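Local atomic coordinates of SusD homolog (Bacteroides thetaiotaomicron VPI-5482, PDB entry 3IHV), a protein that probably binds glycans at the outer membrane as the SusD-like partner of a nutrient uptake system. Residues H236-D241 with P256-I261; L199-K204 with W392-Y397; A91-E96 with T142-S147. All blocks are in the same frame, centred on the assembly; numbering follows the deposited sequence. Where two conformers were deposited one is given.

Contact 1: H236-D241 with P256-I261; sequences HGLLKD and PTESLI
His236, Gly237 and Leu239 supply the donors of this contact, and carbonyl and carboxylate oxygens of residues 256-258 receive them. Thr257 O takes two: Gly237 N, 3.0 Å away in a nearly straight bond, and His236 ND1, 3.1 Å away, which reach it from opposite faces of the carbonyl plane. The imidazole holds Thr257 O close to its ring plane, and ND1 also makes a weak, bent bond to Pro256 O. Further along, Leu239 N donates to Glu258 OE1 at 2.9 Å, meeting the carboxylate on its anti side, 28° out of its plane.

Van der Waals contacts fill in around these bonds. Leu260 CD2 sits over one face of the His236 ring in a CH-pi contact, 3.7 Å from the centroid. Leu239 CD2 makes an apolar contact with Thr257 CB at 3.9 Å, and Leu238 CD2 lies against the carboxylate of Glu258. With CG anti to its backbone N (chi1 -174°) and an extended chain beyond, Glu258 runs past Gly237 O, which lies 3.2 Å from Glu258 CB.

The charge of Glu258 is shared with two arginines, Arg429 at OE1 and Arg396 at OE2. The bonds from His236 ND1, Gly237 N and Leu239 N pin the loop 236-241 to the lead-in of strand 259-263. Because ND1 acts as a donor, His236 carries a proton there, while the arginines probably keep Glu258 ionised.

Contact 2: L199-K204 with W392-Y397; sequences LGLLTK and WYFLRY
Leu395 projects from strand 392-396 onto helix 195-210, where a strand of a two-stranded antiparallel sheet packs against a helix within the SusD-like fold. The strand is interrupted by a classic beta bulge, in which Phe394 and Leu395 both face Ile261 of strand 259-263. From CB, which points at the helix, the Leu395 side chain runs to a CG anti to the backbone N (chi1 -170°), and there it forks. CD2 presses on the helix backbone, 3.3 Å from Leu201 N and 3.4 Å from Gly200 C. Gly200 makes this approach possible, since a CB at that position would clash with CD2. The other branch, CD1, lies 4.0 Å from Lys204 NZ and close to its CE, the two side chains sliding past each other in opposite directions.

Beside Leu395, Leu201 CD1 meets the edge of the Phe394 ring at CE2, 3.9 Å away and near the ring plane. Met126 of helix 107-135 touches both Leu201 and Phe394, extending the apolar packing to another helix.

The polar link across the contact runs through the end of Lys204. Lys204 NZ is salt-bridged to Asp399 and donates to a water whose oxygen is 2.7 Å away. That water in turn donates to Phe394 O, likewise at 2.7 Å, and its oxygen stands above the Phe394 ring, over the centre.

Contact 3: A91-E96 with T142-S147; sequences ANDFLE and TSTQMS
Glu96 and Thr144 reach toward each other tip to tip, brought together by two torsions: Glu96 CG lies anti to the carbonyl carbon (chi1 -71°) with the chain extended beyond it, and Thr144 OG1 sits between its own backbone N and carbonyl carbon (chi1 57°). The carboxylate thereby meets the first turn of the short helix 144-147, whose own backbone bonds are weak and whose N-cap is Ser143: its OG accepts from Met146 N.

Both carboxylate oxygens are used, each through its syn lone pair. Thr144 OG1 donates to Glu96 OE1 at 2.6 Å, and Thr144 N donates to Glu96 OE2 at 2.9 Å in a nearly straight bond. The two donors of one residue thus fix the rotation of the carboxylate, and the N-H groups at this helix end would probably help to stabilise its negative charge. Replacing Glu96 with an alanine would probably leave Thr144 N and OG1 without these acceptors and open a gap between helix 75-101 and the short helix.

Apolar packing lies alongside. Thr144 CG2 rests on the helix, 3.7 Å from Asp93 CB, while Asp93 directs its carboxylate to Arg97 and Lys10. Asn92, pointing toward the loop, brings ND2 near Ser143 N, but these are two donors and do not bond; ND2 instead donates to Met141 O, and Arg124 serves OD1.

Waters complete the seam between helix 75-101 and the 142-147 segment. One accepts from Asn92 ND2 and donates to Ser143 O. Another donates both to Glu96 OE2, at 2.7 Å, and to Thr142 O, at 2.8 Å.

In the fold
Contacts 1 and 2 are neighbours, with centres 11 Å apart, and share the two-stranded sheet of 259-263 and 392-396. They are joined directly by the salt bridge between Glu258 OE2 and Arg396 NH1, 2.8 Å long, and by packing of Gly237 C on Tyr397 CD2 at 3.6 Å. Along the chain, contact 1 is nested inside the loop that contact 2 closes. Contact 3 stands apart: its centre is 25 Å from that of contact 2 and 33 Å from that of contact 1, and it closes earlier in the chain. The residues that bind one sodium ion, Phe265, Asn389 and Asn391, flank the same two strands in sequence.

Contact 1: H236-D241 with P256-I261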
ATOM      1  N   HIS A 236      -1.999  -9.962  17.892  1.00  8.41           N
ATOM      2  CA  HIS A 236      -2.556  -8.905  17.076  1.00  7.62           C
ATOM      3  C   HIS A 236      -4.059  -9.149  16.872  1.00  8.63           C
ATOM      4  O   HIS A 236      -4.571 -10.224  17.195  1.00  8.60           O
ATOM      5  CB  HIS A 236      -1.778  -8.756  15.753  1.00  8.44           C
ATOM      6  CG  HIS A 236      -0.415  -8.180  15.941  1.00  5.56           C
ATOM      7  ND1 HIS A 236      -0.184  -6.831  16.057  1.00  9.62           N
ATOM      8  CD2 HIS A 236       0.789  -8.785  16.124  1.00  8.71           C
ATOM      9  CE1 HIS A 236       1.104  -6.626  16.292  1.00  9.04           C
ATOM     10  NE2 HIS A 236       1.717  -7.793  16.322  1.00  8.55           N
ATOM     11  N   GLY A 237      -4.749  -8.133  16.380  1.00  7.72           N
ATOM     12  CA  GLY A 237      -6.191  -8.258  16.158  1.00  7.95           C
ATOM     13  C   GLY A 237      -6.733  -7.150  15.303  1.00  7.86           C
ATOM     14  O   GLY A 237      -5.977  -6.330  14.760  1.00  8.75           O
ATOM     15  N   LEU A 238      -8.063  -7.134  15.197  1.00  7.42           N
ATOM     16  CA  LEU A 238      -8.782  -6.100  14.483  1.00  6.46           C
ATOM     17  C   LEU A 238      -9.315  -5.084  15.469  1.00  6.98           C
ATOM     18  O   LEU A 238      -9.843  -5.448  16.565  1.00  6.56           O
ATOM     19  CB  LEU A 238      -9.961  -6.700  13.698  1.00  6.97           C
ATOM     20  CG  LEU A 238      -9.607  -7.771  12.662  1.00  6.64           C
ATOM     21  CD1 LEU A 238     -10.863  -8.443  12.038  1.00  7.95           C
ATOM     22  CD2 LEU A 238      -8.690  -7.136  11.594  1.00  5.65           C
ATOM     23  N   LEU A 239      -9.188  -3.816  15.109  1.00  6.58           N
ATOM     24  CA  LEU A 239      -9.787  -2.776  15.899  1.00  7.52           C
ATOM     25  C   LEU A 239     -11.284  -3.040  15.879  1.00  8.01           C
ATOM     26  O   LEU A 239     -11.848  -3.450  14.837  1.00  7.26           O
ATOM     27  CB  LEU A 239      -9.485  -1.365  15.380  1.00  7.68           C
ATOM     28  CG  LEU A 239      -8.015  -0.958  15.327  1.00  7.98           C
ATOM     29  CD1 LEU A 239      -7.881   0.543  15.027  1.00  8.72           C
ATOM     30  CD2 LEU A 239      -7.303  -1.317  16.663  1.00  7.23           C
ATOM     31  N   LYS A 240     -11.915  -2.786  17.020  1.00  7.64           N
ATOM     32  CA  LYS A 240     -13.367  -3.024  17.137  1.00  8.73           C
ATOM     33  C   LYS A 240     -14.143  -2.250  16.068  1.00  7.97           C
ATOM     34  O   LYS A 240     -14.992  -2.821  15.380  1.00  6.89           O
ATOM     35  CB  LYS A 240     -13.865  -2.661  18.539  1.00  9.25           C
ATOM     36  CG  LYS A 240     -15.373  -2.819  18.706  1.00 11.38           C
ATOM     37  CD  LYS A 240     -15.825  -2.468  20.144  1.00 14.59           C
ATOM     38  CE  LYS A 240     -17.332  -2.405  20.214  1.00 17.67           C
ATOM     39  NZ  LYS A 240     -17.871  -2.264  21.612  1.00 20.55           N
ATOM     40  N   ASP A 241     -13.813  -0.957  15.943  1.00  7.64           N
ATOM     41  CA  ASP A 241     -14.484  -0.059  15.021  1.00  8.25           C
ATOM     42  C   ASP A 241     -13.649   0.261  13.784  1.00  7.49           C
ATOM     43  O   ASP A 241     -12.566   0.814  13.886  1.00  7.17           O
ATOM     44  CB  ASP A 241     -14.835   1.227  15.731  1.00  8.97           C
ATOM     45  CG  ASP A 241     -15.778   1.009  16.873  1.00 10.97           C
ATOM     46  OD1 ASP A 241     -16.763   0.263  16.714  1.00 12.12           O
ATOM     47  OD2 ASP A 241     -15.546   1.621  17.937  1.00 16.13           O
ATOM     48  N   PRO A 256      -0.545  -0.690  17.918  1.00  7.83           N
ATOM     49  CA  PRO A 256       0.025  -1.864  17.268  1.00  7.31           C
ATOM     50  C   PRO A 256      -0.941  -3.049  17.087  1.00  8.34           C
ATOM     51  O   PRO A 256      -0.567  -4.048  16.495  1.00  8.28           O
ATOM     52  CB  PRO A 256       1.129  -2.288  18.253  1.00  7.53           C
ATOM     53  CG  PRO A 256       0.559  -1.973  19.566  1.00  7.07           C
ATOM     54  CD  PRO A 256      -0.193  -0.641  19.353  1.00  7.42           C
ATOM     55  N   THR A 257      -2.159  -2.949  17.591  1.00  7.37           N
ATOM     56  CA  THR A 257      -3.117  -4.033  17.477  1.00  7.20           C
ATOM     57  C   THR A 257      -3.288  -4.562  16.055  1.00  7.32           C
ATOM     58  O   THR A 257      -3.049  -5.735  15.789  1.00  6.81           O
ATOM     59  CB  THR A 257      -4.489  -3.625  18.059  1.00  7.81           C
ATOM     60  OG1 THR A 257      -4.336  -3.260  19.435  1.00  7.51           O
ATOM     61  CG2 THR A 257      -5.481  -4.781  17.953  1.00  8.83           C
ATOM     62  N   GLU A 258      -3.722  -3.680  15.169  1.00  6.89           N
ATOM     63  CA  GLU A 258      -3.967  -3.994  13.757  1.00  7.00           C
ATOM     64  C   GLU A 258      -2.928  -3.440  12.804  1.00  6.62           C
ATOM     65  O   GLU A 258      -2.615  -4.037  11.786  1.00  8.70           O
ATOM     66  CB  GLU A 258      -5.369  -3.489  13.364  1.00  6.18           C
ATOM     67  CG  GLU A 258      -5.766  -3.891  11.953  1.00  5.96           C
ATOM     68  CD  GLU A 258      -7.228  -3.710  11.609  1.00  6.22           C
ATOM     69  OE1 GLU A 258      -8.054  -3.319  12.482  1.00  6.97           O
ATOM     70  OE2 GLU A 258      -7.513  -3.987  10.419  1.00  7.44           O
ATOM     71  N   SER A 259      -2.428  -2.250  13.086  1.00  8.02           N
ATOM     72  CA  SER A 259      -1.456  -1.628  12.225  1.00  7.00           C
ATOM     73  C   SER A 259      -0.101  -2.333  12.332  1.00  7.60           C
ATOM     74  O   SER A 259       0.574  -2.246  13.346  1.00  7.54           O
ATOM     75  CB  SER A 259      -1.273  -0.165  12.630  1.00  7.73           C
ATOM     76  OG  SER A 259      -0.419   0.437  11.682  1.00  6.37           O
ATOM     77  N   LEU A 260       0.310  -2.986  11.266  1.00  6.59           N
ATOM     78  CA  LEU A 260       1.585  -3.706  11.244  1.00  6.90           C
ATOM     79  C   LEU A 260       2.709  -2.853  10.597  1.00  7.15           C
ATOM     80  O   LEU A 260       3.726  -2.592  11.241  1.00  6.86           O
ATOM     81  CB  LEU A 260       1.377  -5.035  10.531  1.00  6.29           C
ATOM     82  CG  LEU A 260       0.369  -5.979  11.217  1.00  7.24           C
ATOM     83  CD1 LEU A 260       0.245  -7.256  10.364  1.00  4.84           C
ATOM     84  CD2 LEU A 260       0.720  -6.330  12.672  1.00  5.31           C
ATOM     85  N   ILE A 261       2.478  -2.359   9.377  1.00  6.49           N
ATOM     86  CA  ILE A 261       3.417  -1.523   8.662  1.00  6.03           C
ATOM     87  C   ILE A 261       2.672  -0.243   8.295  1.00  5.84           C
ATOM     88  O   ILE A 261       1.783  -0.258   7.466  1.00  6.23           O
ATOM     89  CB  ILE A 261       4.006  -2.200   7.399  1.00  7.25           C
ATOM     90  CG1 ILE A 261       4.663  -3.528   7.784  1.00  7.90           C
ATOM     91  CG2 ILE A 261       5.015  -1.217   6.713  1.00  5.18           C
ATOM     92  CD1 ILE A 261       5.163  -4.374   6.573  1.00  5.81           C
TER

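Contact 2: L199-K204 with W392-Y397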
ATOM      1  N   LEU A 199       6.124 -11.123  10.024  1.00  5.79           N
ATOM      2  CA  LEU A 199       5.365 -12.320   9.628  1.00  5.90           C
ATOM      3  C   LEU A 199       4.279 -11.944   8.619  1.00  5.92           C
ATOM      4  O   LEU A 199       4.038 -12.668   7.666  1.00  5.72           O
ATOM      5  CB  LEU A 199       4.698 -12.968  10.833  1.00  5.91           C
ATOM      6  CG  LEU A 199       5.569 -13.670  11.874  1.00  6.47           C
ATOM      7  CD1 LEU A 199       4.826 -13.778  13.245  1.00  3.98           C
ATOM      8  CD2 LEU A 199       5.984 -15.028  11.330  1.00  5.33           C
ATOM      9  N   GLY A 200       3.614 -10.819   8.862  1.00  6.48           N
ATOM     10  CA  GLY A 200       2.569 -10.373   7.917  1.00  6.28           C
ATOM     11  C   GLY A 200       3.105 -10.103   6.521  1.00  7.39           C
ATOM     12  O   GLY A 200       2.530 -10.549   5.492  1.00  6.38           O
ATOM     13  N   LEU A 201       4.225  -9.375   6.463  1.00  6.48           N
ATOM     14  CA  LEU A 201       4.808  -9.060   5.175  1.00  5.97           C
ATOM     15  C   LEU A 201       5.312 -10.327   4.480  1.00  5.69           C
ATOM     16  O   LEU A 201       5.119 -10.474   3.280  1.00  5.73           O
ATOM     17  CB  LEU A 201       5.919  -8.012   5.313  1.00  6.97           C
ATOM     18  CG  LEU A 201       6.577  -7.601   3.985  1.00  6.73           C
ATOM     19  CD1 LEU A 201       5.562  -7.016   3.039  1.00  7.41           C
ATOM     20  CD2 LEU A 201       7.700  -6.610   4.260  1.00 10.68           C
ATOM     21  N   LEU A 202       5.928 -11.231   5.225  1.00  5.64           N
ATOM     22  CA  LEU A 202       6.415 -12.490   4.646  1.00  5.97           C
ATOM     23  C   LEU A 202       5.245 -13.300   4.066  1.00  6.53           C
ATOM     24  O   LEU A 202       5.385 -13.921   3.020  1.00  6.40           O
ATOM     25  CB  LEU A 202       7.217 -13.288   5.661  1.00  6.69           C
ATOM     26  CG  LEU A 202       7.836 -14.572   5.127  1.00  5.53           C
ATOM     27  CD1 LEU A 202       8.662 -14.306   3.855  1.00  8.66           C
ATOM     28  CD2 LEU A 202       8.659 -15.305   6.221  1.00  7.34           C
ATOM     29  N   THR A 203       4.097 -13.267   4.728  1.00  6.56           N
ATOM     30  CA  THR A 203       2.892 -13.921   4.202  1.00  6.35           C
ATOM     31  C   THR A 203       2.550 -13.343   2.830  1.00  6.52           C
ATOM     32  O   THR A 203       2.280 -14.084   1.888  1.00  6.31           O
ATOM     33  CB  THR A 203       1.694 -13.706   5.166  1.00  6.31           C
ATOM     34  OG1 THR A 203       2.011 -14.235   6.446  1.00  6.45           O
ATOM     35  CG2 THR A 203       0.383 -14.312   4.641  1.00  6.43           C
ATOM     36  N   LYS A 204       2.541 -12.017   2.726  1.00  7.29           N
ATOM     37  CA  LYS A 204       2.211 -11.361   1.443  1.00  6.86           C
ATOM     38  C   LYS A 204       3.244 -11.662   0.349  1.00  7.46           C
ATOM     39  O   LYS A 204       2.904 -11.837  -0.797  1.00  6.80           O
ATOM     40  CB  LYS A 204       1.968  -9.874   1.601  1.00  6.93           C
ATOM     41  CG  LYS A 204       1.597  -9.134   0.295  1.00  7.15           C
ATOM     42  CD  LYS A 204       1.199  -7.690   0.535  1.00 10.01           C
ATOM     43  CE  LYS A 204      -0.224  -7.602   1.039  1.00  9.69           C
ATOM     44  NZ  LYS A 204      -0.744  -6.222   1.057  1.00  9.58           N
ATOM     45  N   TRP A 392       0.173   6.465   6.394  1.00  7.28           N
ATOM     46  CA  TRP A 392      -0.113   5.480   5.340  1.00  6.63           C
ATOM     47  C   TRP A 392      -0.017   4.029   5.790  1.00  7.29           C
ATOM     48  O   TRP A 392       1.071   3.533   6.127  1.00  8.51           O
ATOM     49  CB  TRP A 392       0.800   5.679   4.112  1.00  7.09           C
ATOM     50  CG  TRP A 392       0.370   4.791   2.999  1.00  6.59           C
ATOM     51  CD1 TRP A 392       1.022   3.703   2.504  1.00  8.00           C
ATOM     52  CD2 TRP A 392      -0.819   4.931   2.231  1.00  6.63           C
ATOM     53  NE1 TRP A 392       0.285   3.123   1.499  1.00  8.60           N
ATOM     54  CE2 TRP A 392      -0.854   3.849   1.303  1.00  5.74           C
ATOM     55  CE3 TRP A 392      -1.902   5.808   2.293  1.00  7.20           C
ATOM     56  CZ2 TRP A 392      -1.894   3.671   0.402  1.00  7.85           C
ATOM     57  CZ3 TRP A 392      -2.932   5.650   1.392  1.00  9.50           C
ATOM     58  CH2 TRP A 392      -2.926   4.583   0.454  1.00  6.96           C
ATOM     59  N   TYR A 393      -1.144   3.337   5.788  1.00  6.67           N
ATOM     60  CA  TYR A 393      -1.138   1.917   6.102  1.00  6.53           C
ATOM     61  C   TYR A 393      -0.639   1.106   4.896  1.00  7.21           C
ATOM     62  O   TYR A 393      -1.314   1.024   3.851  1.00  7.85           O
ATOM     63  CB  TYR A 393      -2.512   1.353   6.431  1.00  7.33           C
ATOM     64  CG  TYR A 393      -3.140   1.812   7.733  1.00  7.04           C
ATOM     65  CD1 TYR A 393      -2.566   1.471   8.969  1.00  8.26           C
ATOM     66  CD2 TYR A 393      -4.331   2.508   7.722  1.00  7.90           C
ATOM     67  CE1 TYR A 393      -3.157   1.845  10.159  1.00  7.96           C
ATOM     68  CE2 TYR A 393      -4.947   2.905   8.918  1.00  6.90           C
ATOM     69  CZ  TYR A 393      -4.354   2.556  10.129  1.00  7.33           C
ATOM     70  OH  TYR A 393      -4.960   2.936  11.295  1.00  9.00           O
ATOM     71  N   PHE A 394       0.541   0.513   5.026  1.00  6.77           N
ATOM     72  CA  PHE A 394       1.021  -0.411   4.013  1.00  6.97           C
ATOM     73  C   PHE A 394       0.510  -1.849   4.280  1.00  8.12           C
ATOM     74  O   PHE A 394       0.250  -2.635   3.336  1.00  8.50           O
ATOM     75  CB  PHE A 394       2.560  -0.363   3.952  1.00  6.83           C
ATOM     76  CG  PHE A 394       3.171  -1.313   2.937  1.00  7.33           C
ATOM     77  CD1 PHE A 394       3.066  -1.063   1.580  1.00 10.64           C
ATOM     78  CD2 PHE A 394       3.922  -2.393   3.359  1.00 12.25           C
ATOM     79  CE1 PHE A 394       3.645  -1.925   0.648  1.00 10.01           C
ATOM     80  CE2 PHE A 394       4.511  -3.260   2.448  1.00 10.42           C
ATOM     81  CZ  PHE A 394       4.385  -3.020   1.083  1.00 10.03           C
ATOM     82  N   LEU A 395       0.426  -2.238   5.560  1.00  8.38           N
ATOM     83  CA  LEU A 395      -0.026  -3.573   5.937  1.00  8.20           C
ATOM     84  C   LEU A 395      -0.768  -3.559   7.274  1.00  7.76           C
ATOM     85  O   LEU A 395      -0.209  -3.119   8.313  1.00  7.43           O
ATOM     86  CB  LEU A 395       1.160  -4.557   6.064  1.00  8.73           C
ATOM     87  CG  LEU A 395       0.753  -6.040   6.216  1.00  8.75           C
ATOM     88  CD1 LEU A 395      -0.009  -6.508   4.980  1.00  9.08           C
ATOM     89  CD2 LEU A 395       1.986  -6.913   6.514  1.00  8.92           C
ATOM     90  N   ARG A 396      -2.025  -3.995   7.246  1.00  8.03           N
ATOM     91  CA  ARG A 396      -2.882  -4.119   8.412  1.00  7.71           C
ATOM     92  C   ARG A 396      -3.148  -5.604   8.682  1.00  7.42           C
ATOM     93  O   ARG A 396      -3.163  -6.411   7.770  1.00  5.89           O
ATOM     94  CB  ARG A 396      -4.253  -3.451   8.171  1.00  8.51           C
ATOM     95  CG  ARG A 396      -4.154  -1.978   7.951  1.00 10.00           C
ATOM     96  CD  ARG A 396      -5.469  -1.253   8.090  1.00  7.75           C
ATOM     97  NE  ARG A 396      -6.368  -1.357   6.955  1.00  8.65           N
ATOM     98  CZ  ARG A 396      -7.467  -2.129   6.884  1.00  9.23           C
ATOM     99  NH1 ARG A 396      -7.828  -2.960   7.872  1.00  8.51           N
ATOM    100  NH2 ARG A 396      -8.240  -2.031   5.819  1.00 10.32           N
ATOM    101  N   TYR A 397      -3.436  -5.965   9.914  1.00  6.51           N
ATOM    102  CA  TYR A 397      -3.740  -7.368  10.205  1.00  7.14           C
ATOM    103  C   TYR A 397      -4.919  -7.909   9.414  1.00  7.24           C
ATOM    104  O   TYR A 397      -4.939  -9.104   9.099  1.00  7.18           O
ATOM    105  CB  TYR A 397      -4.000  -7.488  11.688  1.00  6.76           C
ATOM    106  CG  TYR A 397      -4.181  -8.852  12.266  1.00  7.88           C
ATOM    107  CD1 TYR A 397      -3.111  -9.711  12.424  1.00  7.70           C
ATOM    108  CD2 TYR A 397      -5.412  -9.257  12.749  1.00  7.64           C
ATOM    109  CE1 TYR A 397      -3.262 -10.946  13.012  1.00  9.77           C
ATOM    110  CE2 TYR A 397      -5.571 -10.485  13.341  1.00  8.94           C
ATOM    111  CZ  TYR A 397      -4.476 -11.330  13.482  1.00  8.81           C
ATOM    112  OH  TYR A 397      -4.639 -12.536  14.094  1.00  8.56           O
TER
HETATM  113  O   HOH W   1       1.346  -4.741   1.986  1.00 16.54           O

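Contact 3: A91-E96 with T142-S147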
ATOM      1  N   ALA A  91      20.139   0.466   3.888  1.00  6.39           N
ATOM      2  CA  ALA A  91      20.053  -0.778   4.650  1.00  6.75           C
ATOM      3  C   ALA A  91      21.377  -1.532   4.622  1.00  5.99           C
ATOM      4  O   ALA A  91      21.884  -1.971   5.669  1.00  5.42           O
ATOM      5  CB  ALA A  91      18.898  -1.648   4.127  1.00  6.52           C
ATOM      6  N   ASN A  92      21.919  -1.731   3.419  1.00  7.32           N
ATOM      7  CA  ASN A  92      23.227  -2.392   3.255  1.00  6.98           C
ATOM      8  C   ASN A  92      24.302  -1.707   4.095  1.00  6.72           C
ATOM      9  O   ASN A  92      25.101  -2.360   4.795  1.00  6.40           O
ATOM     10  CB  ASN A  92      23.681  -2.367   1.781  1.00  6.86           C
ATOM     11  CG  ASN A  92      22.912  -3.340   0.861  1.00  7.25           C
ATOM     12  OD1 ASN A  92      22.263  -4.272   1.302  1.00  7.61           O
ATOM     13  ND2 ASN A  92      23.038  -3.119  -0.440  1.00  8.61           N
ATOM     14  N   ASP A  93      24.339  -0.376   4.027  1.00  6.09           N
ATOM     15  CA  ASP A  93      25.345   0.409   4.728  1.00  7.65           C
ATOM     16  C   ASP A  93      25.247   0.178   6.243  1.00  7.06           C
ATOM     17  O   ASP A  93      26.238  -0.095   6.921  1.00  6.58           O
ATOM     18  CB  ASP A  93      25.101   1.887   4.414  1.00  6.94           C
ATOM     19  CG  ASP A  93      26.098   2.799   5.077  1.00 11.83           C
ATOM     20  OD1 ASP A  93      27.317   2.692   4.768  1.00 12.96           O
ATOM     21  OD2 ASP A  93      25.646   3.590   5.949  1.00 15.71           O
ATOM     22  N   PHE A  94      24.034   0.282   6.757  1.00  6.90           N
ATOM     23  CA  PHE A  94      23.776   0.042   8.181  1.00  7.03           C
ATOM     24  C   PHE A  94      24.219  -1.355   8.619  1.00  6.95           C
ATOM     25  O   PHE A  94      24.891  -1.502   9.637  1.00  7.70           O
ATOM     26  CB  PHE A  94      22.283   0.227   8.487  1.00  7.42           C
ATOM     27  CG  PHE A  94      21.940  -0.088   9.909  1.00  6.90           C
ATOM     28  CD1 PHE A  94      22.127   0.865  10.892  1.00  8.77           C
ATOM     29  CD2 PHE A  94      21.490  -1.331  10.261  1.00  8.30           C
ATOM     30  CE1 PHE A  94      21.872   0.581  12.216  1.00  7.71           C
ATOM     31  CE2 PHE A  94      21.238  -1.637  11.623  1.00  8.81           C
ATOM     32  CZ  PHE A  94      21.416  -0.653  12.573  1.00 11.16           C
ATOM     33  N   LEU A  95      23.852  -2.367   7.835  1.00  6.71           N
ATOM     34  CA  LEU A  95      24.196  -3.767   8.129  1.00  7.49           C
ATOM     35  C   LEU A  95      25.711  -4.022   8.090  1.00  7.96           C
ATOM     36  O   LEU A  95      26.276  -4.665   8.986  1.00  8.73           O
ATOM     37  CB  LEU A  95      23.439  -4.716   7.195  1.00  6.92           C
ATOM     38  CG  LEU A  95      21.923  -4.688   7.414  1.00  5.50           C
ATOM     39  CD1 LEU A  95      21.129  -5.296   6.275  1.00  4.87           C
ATOM     40  CD2 LEU A  95      21.565  -5.387   8.772  1.00  6.40           C
ATOM     41  N   GLU A  96      26.375  -3.517   7.061  1.00  8.12           N
ATOM     42  CA  GLU A  96      27.833  -3.626   6.955  1.00  8.37           C
ATOM     43  C   GLU A  96      28.513  -2.994   8.155  1.00  8.78           C
ATOM     44  O   GLU A  96      29.416  -3.567   8.728  1.00  9.25           O
ATOM     45  CB  GLU A  96      28.306  -2.929   5.664  1.00  8.56           C
ATOM     46  CG  GLU A  96      27.910  -3.695   4.413  1.00  8.28           C
ATOM     47  CD  GLU A  96      27.955  -2.861   3.144  1.00 10.18           C
ATOM     48  OE1 GLU A  96      28.579  -1.788   3.141  1.00  9.98           O
ATOM     49  OE2 GLU A  96      27.292  -3.256   2.158  1.00  9.44           O
ATOM     50  N   THR A 142      23.809  -6.141  -3.551  1.00  8.90           N
ATOM     51  CA  THR A 142      24.012  -6.727  -2.228  1.00  9.52           C
ATOM     52  C   THR A 142      24.967  -6.073  -1.283  1.00  9.29           C
ATOM     53  O   THR A 142      25.096  -6.518  -0.126  1.00  8.87           O
ATOM     54  CB  THR A 142      24.359  -8.192  -2.364  1.00  9.83           C
ATOM     55  OG1 THR A 142      25.474  -8.326  -3.243  1.00 12.08           O
ATOM     56  CG2 THR A 142      23.148  -8.941  -2.925  1.00 11.74           C
ATOM     57  N   SER A 143      25.630  -5.023  -1.737  1.00  8.71           N
ATOM     58  CA  SER A 143      26.529  -4.273  -0.873  1.00  8.05           C
ATOM     59  C   SER A 143      26.632  -2.847  -1.346  1.00  8.02           C
ATOM     60  O   SER A 143      26.275  -2.529  -2.482  1.00  8.34           O
ATOM     61  CB  SER A 143      27.909  -4.918  -0.851  1.00  8.68           C
ATOM     62  OG  SER A 143      28.577  -4.719  -2.078  1.00  7.12           O
ATOM     63  N   THR A 144      27.093  -1.970  -0.457  1.00  7.99           N
ATOM     64  CA  THR A 144      27.374  -0.605  -0.825  1.00  8.25           C
ATOM     65  C   THR A 144      28.490  -0.574  -1.870  1.00  9.10           C
ATOM     66  O   THR A 144      28.465   0.240  -2.785  1.00  9.45           O
ATOM     67  CB  THR A 144      27.788   0.260   0.378  1.00  8.25           C
ATOM     68  OG1 THR A 144      28.926  -0.312   1.032  1.00  7.86           O
ATOM     69  CG2 THR A 144      26.625   0.388   1.360  1.00  8.05           C
ATOM     70  N   GLN A 145      29.460  -1.470  -1.750  1.00  9.68           N
ATOM     71  CA  GLN A 145      30.558  -1.524  -2.746  1.00 10.09           C
ATOM     72  C   GLN A 145      29.973  -1.800  -4.152  1.00 10.45           C
ATOM     73  O   GLN A 145      30.367  -1.137  -5.117  1.00 10.55           O
ATOM     74  CB  GLN A 145      31.579  -2.590  -2.364  1.00 11.16           C
ATOM     75  CG  GLN A 145      32.425  -2.244  -1.159  1.00 15.04           C
ATOM     76  CD  GLN A 145      31.749  -2.402   0.239  1.00 18.77           C
ATOM     77  OE1 GLN A 145      30.605  -2.902   0.395  1.00 15.44           O
ATOM     78  NE2 GLN A 145      32.494  -1.978   1.270  1.00 18.84           N
HETATM   79  N   MSE A 146      28.995  -2.706  -4.274  1.00 10.11           N
HETATM   80  CA  MSE A 146      28.419  -2.973  -5.589  0.50 10.57           C
HETATM   81  C   MSE A 146      27.785  -1.732  -6.200  1.00 10.80           C
HETATM   82  O   MSE A 146      27.869  -1.531  -7.420  1.00 10.58           O
HETATM   83  CB  MSE A 146      27.406  -4.095  -5.549  0.50 10.88           C
HETATM   84  CG  MSE A 146      27.134  -4.658  -6.910  0.50 11.10           C
HETATM   85 SE   MSE A 146      26.034  -6.193  -6.696  0.38 12.95          SE
HETATM   86  CE  MSE A 146      27.167  -7.170  -5.472  0.50 11.73           C
ATOM     87  N   SER A 147      27.204  -0.865  -5.376  1.00 10.68           N
ATOM     88  CA  SER A 147      26.596   0.362  -5.881  0.50 11.53           C
ATOM     89  C   SER A 147      27.589   1.287  -6.568  1.00 12.06           C
ATOM     90  O   SER A 147      27.195   2.180  -7.293  1.00 12.89           O
ATOM     91  CB  SER A 147      25.902   1.116  -4.750  0.50 11.28           C
ATOM     92  OG  SER A 147      24.962   0.266  -4.142  0.50 11.81           O
TER
HETATM   93  O   HOH W   2      23.793  -0.920  -2.105  1.00  9.67           O
HETATM   94  O   HOH W   3      26.165  -5.687   2.285  1.00 14.76           O